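Local coordinates for aldehyde dehydrogenase family protein (Pseudomonas syringae pv. tomato, PDB 6X9L) that probably oxidises long-chain aliphatic aldehydes such as octanal, with NAD+ as the electron acceptor, at residues A62-A65 against A66-G69. The protein carries 1 engineered substitution. Sequence-based numbering, arbitrary orientation.
Sequences AARA and AFAG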
loop_
_atom_site.group_PDB
_atom_site.type_symbol
_atom_site.label_atom_id
_atom_site.label_comp_id
_atom_site.label_asym_id
_atom_site.label_seq_id
_atom_site.Cartn_x
_atom_site.Cartn_y
_atom_site.Cartn_z
ATOM N N ALA A 62 13.193 -19.043 -10.517
ATOM C CA ALA A 62 14.531 -18.872 -9.952
ATOM C C ALA A 62 14.473 -18.033 -8.686
ATOM O O ALA A 62 15.088 -18.385 -7.667
ATOM C CB ALA A 62 15.480 -18.238 -10.966
ATOM N N ALA A 63 13.717 -16.930 -8.728
ATOM C CA ALA A 63 13.590 -16.075 -7.550
ATOM C C ALA A 63 12.992 -16.851 -6.380
ATOM O O ALA A 63 13.514 -16.822 -5.261
ATOM C CB ALA A 63 12.746 -14.834 -7.890
ATOM N N ARG A 64 11.890 -17.552 -6.622
ATOM C CA ARG A 64 11.305 -18.367 -5.566
ATOM C C ARG A 64 12.349 -19.322 -4.987
ATOM O O ARG A 64 12.641 -19.291 -3.783
ATOM C CB ARG A 64 10.088 -19.125 -6.108
ATOM C CG ARG A 64 9.360 -19.953 -5.074
ATOM C CD ARG A 64 9.013 -19.117 -3.871
ATOM N NE ARG A 64 8.079 -18.059 -4.211
ATOM C CZ ARG A 64 7.743 -17.080 -3.375
ATOM N NH1 ARG A 64 8.282 -17.029 -2.151
ATOM N NH2 ARG A 64 6.883 -16.139 -3.764
ATOM N N ALA A 65 12.963 -20.148 -5.839
ATOM C CA ALA A 65 13.914 -21.146 -5.339
ATOM C C ALA A 65 15.064 -20.532 -4.532
ATOM O O ALA A 65 15.544 -21.152 -3.584
ATOM C CB ALA A 65 14.464 -21.966 -6.503
ATOM N N ALA A 66 15.519 -19.329 -4.883
ATOM C CA ALA A 66 16.626 -18.683 -4.186
ATOM C C ALA A 66 16.219 -17.944 -2.920
ATOM O O ALA A 66 17.105 -17.470 -2.203
ATOM C CB ALA A 66 17.310 -17.669 -5.100
ATOM N N PHE A 67 14.923 -17.827 -2.631
ATOM C CA PHE A 67 14.473 -16.910 -1.583
ATOM C C PHE A 67 14.825 -17.414 -0.187
ATOM O O PHE A 67 15.245 -16.631 0.671
ATOM C CB PHE A 67 12.969 -16.678 -1.706
ATOM C CG PHE A 67 12.371 -15.952 -0.534
ATOM C CD1 PHE A 67 12.668 -14.625 -0.298
ATOM C CD2 PHE A 67 11.494 -16.596 0.324
ATOM C CE1 PHE A 67 12.112 -13.948 0.783
ATOM C CE2 PHE A 67 10.938 -15.927 1.401
ATOM C CZ PHE A 67 11.252 -14.597 1.633
ATOM N N ALA A 68 14.672 -18.717 0.060
ATOM C CA ALA A 68 14.983 -19.266 1.384
ATOM C C ALA A 68 16.452 -19.058 1.754
ATOM O O ALA A 68 16.769 -18.579 2.853
ATOM C CB ALA A 68 14.624 -20.750 1.428
ATOM N N GLY A 69 17.366 -19.420 0.845
ATOM C CA GLY A 69 18.781 -19.240 1.113
ATOM C C GLY A 69 19.143 -17.793 1.383
ATOM O O GLY A 69 19.835 -17.483 2.352
HETATM O O HOH W 1 13.000 -20.664 -1.278
HETATM O O HOH W 2 17.270 -21.164 -1.313
#
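Arg64 O is gripped twice. Phe67 N donates to Arg64 O over 2.9 Å in a nearly straight bond, N-H...O 166°. This donor sits well above the carbonyl plane, 54° out of it. A water gives the second bond to Arg64 O, at 2.9 Å, and accepts from Ala68 N, also at 2.9 Å. The i to i+4 bond between Arg64 and Ala68 is therefore opened: Arg64 O and Ala68 N lie 4.4 Å apart, with the water inserted. The next residue pair along the helix repeats this. A second water donates to Ala65 O and accepts from Gly69 N at 2.8 Å. Two residues before Arg64 and Ala68, the direct alpha-helical bond survives, from Ala66 N to Ala62 O at 3.0 Å. All these residues lie in the helix 53-71, which here takes an i to i+3 turn and two water insertions on its outer side, where Ala65, Ala68 and Gly69 are exposed. The other side of this helix packs on the large mixed sheet of the aldehyde dehydrogenase fold. Ala63 and Arg64 touch Val151, and Phe67 touches Pro148, on the strand 143-155. Ala62 and Ala63 meet Asn209 of strand 208-210, in the same sheet. Arg64 and Phe67 run side by side and point the same way. In both, CG lies anti to the backbone N (chi1 -177° in Arg64). The arginine chain then bends at chi2 and chi3. Arg64 NH1 comes to 4.1 Å from Phe67 CD2, a loose oblique approach with the guanidinium and ring planes steeply inclined. Arg64 NH2 is held elsewhere, by a salt bridge to Asp229 OD2 and a hydrogen bond to Asp227 O. Phe67 also packs on Arg439 of the second subunit.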